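UspA1 (Moraxella catarrhalis, PDB 3NTN) is a trimeric autotransporter adhesin of the bacterial outer membrane, linked to binding of fibronectin and the host receptor CEACAM1. Local coordinates at residues I59-A65 with G72-E78; Q95-L101 with A110-L116; L101-D106 with L117-G123. All coordinates share one frame; numbering follows the deposited sequence. Where two conformers were deposited one is given.

Interaction 1: I59-A65 with G72-E78; sequences IDNKANA and GNKNTIE
N61 and N75 carry the same first torsion, the amide carbon beside the backbone N and anti to the carbonyl carbon (chi1 -60° in both), which lays the two carboxamides side by side, their planes nearly parallel (10° apart) and pointing the same way. This is an asparagine ladder in the parallel beta-roll of a YadA-like head, where here residues fourteen apart stack on successive coils. N61 OD1 takes two donors of one neighbour, N75 N at 2.9 Å and N75 ND2 at 3.2 Å, arriving from opposite faces of its plane. On the other side of the amide, N61 ND2 gives a fairly straight bond of 2.7 Å to G72 O, which it meets from above the carbonyl plane, while I59 N reaches the same oxygen from the opposite face. Three bonds within the contact thus fix the rotation of this buried amide and tie it to the corner at G72. The ladder runs on in both directions, since N61 ND2 also donates to N47 OD1, a fourth bond to the amide, and N75 OD1 accepts from N89 ND2.

Around the rung the backbones pair in parallel, with K62 N bonded to N75 O and I77 N to K62 O. D60 and K74, both at positive phi, form a matching pair at the turn; their long salt bridge spans 3.8 Å from OD2 to NZ. The aliphatic part of K62 runs alongside T76, with K62 CD 3.9 Å from T76 CG2. At the corner the side chain of N73 passes I59, N73 ND2 lying 3.8 Å from I59 CB, and its amide bonds N67 of the second subunit. Where the pairing ends, N64 N donates to I77 O at 2.9 Å, and N64 CB packs 3.5 Å from that same oxygen.

Interaction 2: Q95-L101 with A110-L116; sequences QQNVFIL and AQNGSVL
The amides of Q96 and N112 run side by side with their planes almost perpendicular, 86° apart, so they do not stack face on face; N112 turns its oxygen to the backbone instead. N112 OD1 accepts from Q96 N at 2.7 Å, a nearly straight bond, although the donor stands above the carbonyl plane. The Q95 amide holds A110 O close to its own plane, through NE2 at 3.0 Å, and the same nitrogen also donates to T107 O. The F99 ring meets S114 O only obliquely; S103 of the third subunit packs against this residue.

Both segments belong to neighbouring coils of the parallel beta-roll. F99 N donates to S114 O, L116 N to F99 O at 2.9 Å and L101 N to L116 O, the alternating pattern of parallel strands. Earlier in that segment, G113 sits at the third position of a type II turn from Q111 to S114, its N bonded to Q96 O, and S114 OG reinforces the turn with a 2.7 Å bond to Q111 O, whose backbone bond from S114 N is weak. V98 has CG1 anti to its backbone N (chi1 171°), which leaves CG2 beside the turn, 3.8 Å from Q111 O, while CG1 approaches L116 CD1 at 4.3 Å. I100 and L116 share one sheet face, with T105 close by; F99 and V115 share the other, facing the third subunit.

Chemically, then, the contact divides in two: glutamine and asparagine amides satisfy backbone groups where regular strand pairing gives way to the turn, while apolar side chains pack on one face within the coil and on the other against the third subunit.

Interaction 3: L101-D106 with L117-G123; sequences LGSNTD and LGHNTAG
L101 and L117 form the tight end of this contact: L101 O accepts from G118 N at 2.7 Å, and L101 CB lies 4.2 Å from L117 CD2. Both leucines also meet their own counterparts in other subunits, which places this end at the middle of the trimer. Just beyond, G102 and G118 bring their CA atoms to 4.0 Å, a closeness allowed by G102, where a side chain would run into G118 O, although the next bond, S103 N to G118 O, is weak at 3.5 Å. Further on, N120 N donates to S103 O and D106 N to T121 O. T121 OG1 turns back to L117 O within its own coil, a bond that spans the type II turn from G118 to T121.

T105 places OG1 between its backbone N and carbonyl carbon (chi1 56°), where it bonds N89 OD1 on the preceding coil, and this leaves CG2 beside the backbone N, 3.6 Å from T121 O.

The outer side is looser. N104 is exposed, its CB 3.8 Å from N120 OD1, and the H119 imidazole beside it occupies two conformations, so its approach to S103 and N104 is best regarded as uncertain. At the other end, a single water joins the pairing without displacing it: D106 O accepts a nearly straight bond from G123 N at 2.8 Å, while the water donates both to D106 O and to G123 O. The D106 carboxylate turns to T108.

Glycine corners stacked coil upon coil, leucines turned to the trimer centre and polar residues on the outer turns are the build of the trimeric YadA-like beta-roll.

The three contacts show one principle, the stacking of successive coils, at different points along a single roll. Interaction 1 closes before the others open; its centre lies 15 Å from each of theirs, and it touches neither. Interactions 2 and 3 join the same pair of neighbouring coils: their segments alternate along the chain, they share L101, and their centres are 11 Å apart. L116 is the wedge between them, its CD2 3.7 Å from T105 CB and equally near G123 N. N89 ties interaction 1 to interaction 3, bonding N75 and T105. The nickel site of H216 and H220, at the far end of the chain, involves none of them.

Interaction 1: I59-A65 with G72-E78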
loop_
_atom_site.group_PDB
_atom_site.type_symbol
_atom_site.label_atom_id
_atom_site.label_comp_id
_atom_site.label_asym_id
_atom_site.label_seq_id
_atom_site.Cartn_x
_atom_site.Cartn_y
_atom_site.Cartn_z
ATOM N N ILE B 59 16.439 -1.420 19.396
ATOM C CA ILE B 59 17.507 -0.577 19.794
ATOM C C ILE B 59 17.197 0.888 19.476
ATOM O O ILE B 59 16.870 1.253 18.317
ATOM C CB ILE B 59 18.818 -0.996 19.125
ATOM C CG1 ILE B 59 19.251 -2.366 19.608
ATOM C CG2 ILE B 59 19.926 0.056 19.376
ATOM C CD1 ILE B 59 20.423 -2.940 18.787
ATOM N N ASP B 60 17.284 1.730 20.508
ATOM C CA ASP B 60 17.288 3.186 20.326
ATOM C C ASP B 60 15.966 3.788 19.780
ATOM O O ASP B 60 15.983 4.738 19.000
ATOM C CB ASP B 60 18.538 3.652 19.482
ATOM C CG ASP B 60 18.968 5.074 19.830
ATOM O OD1 ASP B 60 18.393 5.683 20.761
ATOM O OD2 ASP B 60 19.846 5.621 19.165
ATOM N N ASN B 61 14.835 3.261 20.233
ATOM C CA ASN B 61 13.513 3.743 19.812
ATOM C C ASN B 61 12.994 4.749 20.795
ATOM O O ASN B 61 13.381 4.694 21.974
ATOM C CB ASN B 61 12.543 2.580 19.699
ATOM C CG ASN B 61 13.015 1.557 18.697
ATOM O OD1 ASN B 61 13.025 1.842 17.506
ATOM N ND2 ASN B 61 13.484 0.384 19.166
ATOM N N LYS B 62 12.151 5.670 20.322
ATOM C CA LYS B 62 11.465 6.585 21.189
ATOM C C LYS B 62 9.994 6.473 20.881
ATOM O O LYS B 62 9.541 6.875 19.821
ATOM C CB LYS B 62 11.912 8.026 20.930
ATOM C CG LYS B 62 13.359 8.318 21.343
ATOM C CD LYS B 62 13.679 9.845 21.167
ATOM C CE LYS B 62 15.041 10.211 21.725
ATOM N NZ LYS B 62 16.060 9.212 21.258
ATOM N N ALA B 63 9.237 5.942 21.832
ATOM C CA ALA B 63 7.827 5.767 21.641
ATOM C C ALA B 63 7.253 6.835 22.544
ATOM O O ALA B 63 6.670 6.517 23.607
ATOM C CB ALA B 63 7.460 4.413 22.093
ATOM N N ASN B 64 7.426 8.100 22.095
ATOM C CA ASN B 64 7.283 9.299 22.924
ATOM C C ASN B 64 6.100 10.188 22.584
ATOM O O ASN B 64 6.221 11.396 22.524
ATOM C CB ASN B 64 8.579 10.133 22.945
ATOM C CG ASN B 64 9.735 9.427 23.672
ATOM O OD1 ASN B 64 9.599 8.288 24.129
ATOM N ND2 ASN B 64 10.897 10.106 23.753
ATOM N N ALA B 65 4.939 9.578 22.359
ATOM C CA ALA B 65 3.659 10.331 22.299
ATOM C C ALA B 65 2.591 9.307 22.556
ATOM O O ALA B 65 2.847 8.037 22.501
ATOM C CB ALA B 65 3.463 10.955 20.965
ATOM N N GLY B 72 11.827 -1.720 16.382
ATOM C CA GLY B 72 12.959 -2.044 15.516
ATOM C C GLY B 72 14.177 -1.264 15.962
ATOM O O GLY B 72 14.459 -1.187 17.153
ATOM N N ASN B 73 14.872 -0.634 15.020
ATOM C CA ASN B 73 16.027 0.183 15.328
ATOM C C ASN B 73 15.846 1.674 14.971
ATOM O O ASN B 73 15.650 2.031 13.801
ATOM C CB ASN B 73 17.234 -0.358 14.603
ATOM C CG ASN B 73 18.578 0.238 15.153
ATOM O OD1 ASN B 73 18.720 1.450 15.320
ATOM N ND2 ASN B 73 19.530 -0.631 15.455
ATOM N N LYS B 74 15.970 2.559 15.964
ATOM C CA LYS B 74 15.962 3.990 15.672
ATOM C C LYS B 74 14.628 4.463 15.048
ATOM O O LYS B 74 14.631 5.226 14.104
ATOM C CB LYS B 74 17.127 4.407 14.746
ATOM C CG LYS B 74 18.314 5.136 15.400
ATOM C CD LYS B 74 19.638 4.785 14.641
ATOM C CE LYS B 74 20.899 4.863 15.527
ATOM N NZ LYS B 74 21.224 3.579 16.297
ATOM N N ASN B 75 13.514 4.004 15.601
ATOM C CA ASN B 75 12.215 4.609 15.327
ATOM C C ASN B 75 11.891 5.662 16.391
ATOM O O ASN B 75 11.778 5.320 17.567
ATOM C CB ASN B 75 11.159 3.553 15.265
ATOM C CG ASN B 75 11.447 2.533 14.184
ATOM O OD1 ASN B 75 11.227 2.810 13.003
ATOM N ND2 ASN B 75 11.963 1.357 14.569
ATOM N N THR B 76 11.806 6.929 15.989
ATOM C CA THR B 76 11.448 8.031 16.882
ATOM C C THR B 76 10.004 8.483 16.577
ATOM O O THR B 76 9.735 8.966 15.471
ATOM C CB THR B 76 12.364 9.231 16.674
ATOM O OG1 THR B 76 13.763 8.844 16.788
ATOM C CG2 THR B 76 12.010 10.364 17.681
ATOM N N ILE B 77 9.108 8.360 17.561
ATOM C CA ILE B 77 7.752 8.859 17.408
ATOM C C ILE B 77 7.437 9.918 18.440
ATOM O O ILE B 77 7.466 9.638 19.612
ATOM C CB ILE B 77 6.725 7.770 17.563
ATOM C CG1 ILE B 77 6.906 6.753 16.448
ATOM C CG2 ILE B 77 5.376 8.350 17.394
ATOM C CD1 ILE B 77 6.321 5.507 16.799
ATOM N N GLU B 78 7.142 11.136 17.984
ATOM C CA GLU B 78 6.862 12.235 18.872
ATOM C C GLU B 78 5.510 12.856 18.474
ATOM O O GLU B 78 5.185 13.921 18.907
ATOM C CB GLU B 78 8.009 13.257 18.827
ATOM C CG GLU B 78 9.298 12.874 19.613
ATOM C CD GLU B 78 10.622 13.524 19.064
ATOM O OE1 GLU B 78 10.618 14.193 17.977
ATOM O OE2 GLU B 78 11.685 13.312 19.714
#

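Interaction 2: Q95-L101 with A110-L116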
loop_
_atom_site.group_PDB
_atom_site.type_symbol
_atom_site.label_atom_id
_atom_site.label_comp_id
_atom_site.label_asym_id
_atom_site.label_seq_id
_atom_site.Cartn_x
_atom_site.Cartn_y
_atom_site.Cartn_z
ATOM N N GLN B 95 2.845 15.860 13.755
ATOM C CA GLN B 95 2.556 14.945 12.668
ATOM C C GLN B 95 1.802 13.810 13.310
ATOM O O GLN B 95 2.423 12.938 13.892
ATOM C CB GLN B 95 3.835 14.384 12.040
ATOM C CG GLN B 95 4.487 15.329 11.095
ATOM C CD GLN B 95 5.786 14.824 10.519
ATOM O OE1 GLN B 95 6.690 14.380 11.250
ATOM N NE2 GLN B 95 5.918 14.938 9.192
ATOM N N GLN B 96 0.477 13.809 13.190
ATOM C CA GLN B 96 -0.374 12.885 13.899
ATOM C C GLN B 96 -0.882 11.825 12.948
ATOM O O GLN B 96 -1.039 12.077 11.773
ATOM C CB GLN B 96 -1.547 13.638 14.530
ATOM C CG GLN B 96 -1.102 14.745 15.461
ATOM C CD GLN B 96 -2.240 15.604 15.942
ATOM O OE1 GLN B 96 -2.987 15.210 16.855
ATOM N NE2 GLN B 96 -2.394 16.792 15.331
ATOM N N ASN B 97 -1.117 10.621 13.452
ATOM C CA ASN B 97 -1.723 9.550 12.650
ATOM C C ASN B 97 -0.910 9.133 11.457
ATOM O O ASN B 97 -1.450 8.909 10.373
ATOM C CB ASN B 97 -3.148 9.916 12.212
ATOM C CG ASN B 97 -4.077 10.037 13.376
ATOM O OD1 ASN B 97 -4.453 11.128 13.735
ATOM N ND2 ASN B 97 -4.428 8.909 14.002
ATOM N N VAL B 98 0.395 9.030 11.664
ATOM C CA VAL B 98 1.276 8.699 10.581
ATOM C C VAL B 98 1.804 7.289 10.816
ATOM O O VAL B 98 2.100 6.927 11.945
ATOM C CB VAL B 98 2.380 9.711 10.471
ATOM C CG1 VAL B 98 3.457 9.242 9.465
ATOM C CG2 VAL B 98 1.793 11.116 10.149
ATOM N N PHE B 99 1.815 6.470 9.757
ATOM C CA PHE B 99 2.143 5.043 9.875
ATOM C C PHE B 99 3.250 4.703 8.937
ATOM O O PHE B 99 3.107 4.933 7.752
ATOM C CB PHE B 99 0.903 4.185 9.598
ATOM C CG PHE B 99 -0.265 4.531 10.527
ATOM C CD1 PHE B 99 -0.416 3.872 11.768
ATOM C CD2 PHE B 99 -1.153 5.571 10.203
ATOM C CE1 PHE B 99 -1.449 4.208 12.641
ATOM C CE2 PHE B 99 -2.210 5.929 11.076
ATOM C CZ PHE B 99 -2.342 5.262 12.309
ATOM N N ILE B 100 4.325 4.121 9.482
ATOM C CA ILE B 100 5.500 3.757 8.708
ATOM C C ILE B 100 5.829 2.274 8.843
ATOM O O ILE B 100 5.999 1.752 9.926
ATOM C CB ILE B 100 6.736 4.584 9.186
ATOM C CG1 ILE B 100 6.416 6.106 9.122
ATOM C CG2 ILE B 100 7.940 4.231 8.340
ATOM C CD1 ILE B 100 7.482 7.002 9.767
ATOM N N LEU B 101 5.901 1.567 7.721
ATOM C CA LEU B 101 6.455 0.219 7.740
ATOM C C LEU B 101 7.553 0.279 6.687
ATOM O O LEU B 101 7.255 0.294 5.500
ATOM C CB LEU B 101 5.364 -0.834 7.409
ATOM C CG LEU B 101 5.822 -2.301 7.290
ATOM C CD1 LEU B 101 6.354 -2.826 8.612
ATOM C CD2 LEU B 101 4.719 -3.200 6.763
ATOM N N ALA B 110 5.565 14.876 4.861
ATOM C CA ALA B 110 4.436 14.035 5.209
ATOM C C ALA B 110 3.445 14.840 6.046
ATOM O O ALA B 110 3.836 15.440 7.043
ATOM C CB ALA B 110 4.935 12.891 5.984
ATOM N N GLN B 111 2.175 14.875 5.653
ATOM C CA GLN B 111 1.132 15.439 6.528
ATOM C C GLN B 111 0.436 14.385 7.409
ATOM O O GLN B 111 0.566 13.170 7.214
ATOM C CB GLN B 111 0.060 16.173 5.715
ATOM C CG GLN B 111 0.534 17.298 4.802
ATOM C CD GLN B 111 -0.402 17.445 3.594
ATOM O OE1 GLN B 111 -0.715 16.454 2.897
ATOM N NE2 GLN B 111 -0.885 18.675 3.363
ATOM N N ASN B 112 -0.325 14.871 8.374
ATOM C CA ASN B 112 -1.186 14.023 9.207
ATOM C C ASN B 112 -1.929 12.985 8.352
ATOM O O ASN B 112 -2.489 13.325 7.325
ATOM C CB ASN B 112 -2.179 14.878 10.003
ATOM C CG ASN B 112 -1.491 15.862 10.926
ATOM O OD1 ASN B 112 -0.394 15.605 11.435
ATOM N ND2 ASN B 112 -2.133 16.981 11.164
ATOM N N GLY B 113 -1.891 11.723 8.773
ATOM C CA GLY B 113 -2.620 10.677 8.079
ATOM C C GLY B 113 -1.786 10.002 7.001
ATOM O O GLY B 113 -2.289 9.204 6.256
ATOM N N SER B 114 -0.515 10.322 6.877
ATOM C CA SER B 114 0.268 9.729 5.809
ATOM C C SER B 114 0.611 8.275 6.131
ATOM O O SER B 114 0.789 7.925 7.296
ATOM C CB SER B 114 1.559 10.505 5.654
ATOM O OG SER B 114 1.274 11.741 5.004
ATOM N N VAL B 115 0.824 7.472 5.092
ATOM C CA VAL B 115 1.375 6.137 5.248
ATOM C C VAL B 115 2.663 6.090 4.418
ATOM O O VAL B 115 2.673 6.486 3.270
ATOM C CB VAL B 115 0.331 5.016 4.856
ATOM C CG1 VAL B 115 0.874 3.593 5.043
ATOM C CG2 VAL B 115 -0.964 5.175 5.676
ATOM N N LEU B 116 3.767 5.644 5.010
ATOM C CA LEU B 116 4.984 5.385 4.279
ATOM C C LEU B 116 5.297 3.878 4.288
ATOM O O LEU B 116 5.314 3.232 5.365
ATOM C CB LEU B 116 6.137 6.174 4.888
ATOM C CG LEU B 116 6.182 7.704 4.682
ATOM C CD1 LEU B 116 5.149 8.467 5.576
ATOM C CD2 LEU B 116 7.558 8.236 5.016
#

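Interaction 3: L101-D106 with L117-G123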
loop_
_atom_site.group_PDB
_atom_site.type_symbol
_atom_site.label_atom_id
_atom_site.label_comp_id
_atom_site.label_asym_id
_atom_site.label_seq_id
_atom_site.Cartn_x
_atom_site.Cartn_y
_atom_site.Cartn_z
ATOM N N LEU B 101 5.901 1.567 7.721
ATOM C CA LEU B 101 6.455 0.219 7.740
ATOM C C LEU B 101 7.553 0.279 6.687
ATOM O O LEU B 101 7.255 0.294 5.500
ATOM C CB LEU B 101 5.364 -0.834 7.409
ATOM C CG LEU B 101 5.822 -2.301 7.290
ATOM C CD1 LEU B 101 6.354 -2.826 8.612
ATOM C CD2 LEU B 101 4.719 -3.200 6.763
ATOM N N GLY B 102 8.803 0.411 7.120
ATOM C CA GLY B 102 9.852 0.885 6.236
ATOM C C GLY B 102 11.126 1.199 6.989
ATOM O O GLY B 102 11.219 0.961 8.216
ATOM N N SER B 103 12.113 1.725 6.270
ATOM C CA SER B 103 13.397 2.085 6.826
ATOM C C SER B 103 13.921 3.318 6.115
ATOM O O SER B 103 13.552 3.584 4.978
ATOM C CB SER B 103 14.390 0.949 6.650
ATOM O OG SER B 103 14.389 0.482 5.319
ATOM N N ASN B 104 14.719 4.113 6.831
ATOM C CA ASN B 104 15.418 5.238 6.249
ATOM C C ASN B 104 14.465 6.148 5.501
ATOM O O ASN B 104 14.797 6.625 4.411
ATOM C CB ASN B 104 16.569 4.756 5.331
ATOM C CG ASN B 104 17.694 4.066 6.115
ATOM O OD1 ASN B 104 17.538 2.938 6.538
ATOM N ND2 ASN B 104 18.828 4.739 6.293
ATOM N N THR B 105 13.286 6.374 6.091
ATOM C CA THR B 105 12.273 7.218 5.467
ATOM C C THR B 105 12.524 8.735 5.702
ATOM O O THR B 105 13.457 9.139 6.406
ATOM C CB THR B 105 10.829 6.812 5.892
ATOM O OG1 THR B 105 10.779 6.867 7.296
ATOM C CG2 THR B 105 10.458 5.320 5.507
ATOM N N ASP B 106 11.706 9.569 5.041
ATOM C CA ASP B 106 11.788 11.027 5.152
ATOM C C ASP B 106 10.364 11.484 5.313
ATOM O O ASP B 106 9.532 11.343 4.390
ATOM C CB ASP B 106 12.430 11.619 3.901
ATOM C CG ASP B 106 12.381 13.165 3.841
ATOM O OD1 ASP B 106 12.408 13.843 4.899
ATOM O OD2 ASP B 106 12.346 13.712 2.699
ATOM N N LEU B 117 5.527 3.306 3.099
ATOM C CA LEU B 117 5.866 1.910 3.028
ATOM C C LEU B 117 7.224 1.730 2.394
ATOM O O LEU B 117 7.475 2.315 1.374
ATOM C CB LEU B 117 4.833 1.175 2.167
ATOM C CG LEU B 117 3.357 1.210 2.633
ATOM C CD1 LEU B 117 2.536 0.522 1.610
ATOM C CD2 LEU B 117 3.209 0.487 4.036
ATOM N N GLY B 118 8.095 0.890 2.966
ATOM C CA GLY B 118 9.391 0.551 2.324
ATOM C C GLY B 118 10.616 1.379 2.669
ATOM O O GLY B 118 10.510 2.419 3.279
ATOM N N HIS B 119 11.759 0.887 2.207
ATOM C CA HIS B 119 13.087 1.487 2.390
ATOM C C HIS B 119 13.291 2.711 1.490
ATOM O O HIS B 119 12.979 2.671 0.283
ATOM C CB HIS B 119 14.161 0.405 2.100
ATOM C CG HIS B 119 15.571 0.901 2.149
ATOM N ND1 HIS B 119 16.430 0.803 1.073
ATOM C CD2 HIS B 119 16.278 1.483 3.145
ATOM C CE1 HIS B 119 17.608 1.309 1.406
ATOM N NE2 HIS B 119 17.538 1.730 2.658
ATOM N N ASN B 120 13.847 3.777 2.072
ATOM C CA ASN B 120 14.070 5.048 1.389
ATOM C C ASN B 120 12.771 5.743 0.966
ATOM O O ASN B 120 12.728 6.524 0.027
ATOM C CB ASN B 120 14.935 4.864 0.142
ATOM C CG ASN B 120 16.332 4.536 0.450
ATOM O OD1 ASN B 120 16.838 4.860 1.513
ATOM N ND2 ASN B 120 17.007 3.895 -0.506
ATOM N N THR B 121 11.687 5.455 1.637
ATOM C CA THR B 121 10.414 6.031 1.239
ATOM C C THR B 121 10.243 7.479 1.741
ATOM O O THR B 121 10.543 7.761 2.887
ATOM C CB THR B 121 9.271 5.088 1.639
ATOM O OG1 THR B 121 9.322 3.951 0.755
ATOM C CG2 THR B 121 7.899 5.755 1.477
ATOM N N ALA B 122 9.786 8.394 0.879
ATOM C CA ALA B 122 9.479 9.755 1.335
ATOM C C ALA B 122 7.983 10.113 1.402
ATOM O O ALA B 122 7.197 9.707 0.540
ATOM C CB ALA B 122 10.253 10.805 0.500
ATOM N N GLY B 123 7.623 10.887 2.442
ATOM C CA GLY B 123 6.298 11.482 2.600
ATOM C C GLY B 123 6.113 12.588 1.573
ATOM O O GLY B 123 7.084 13.237 1.126
HETATM O O HOH W 1 9.040 13.978 3.080
#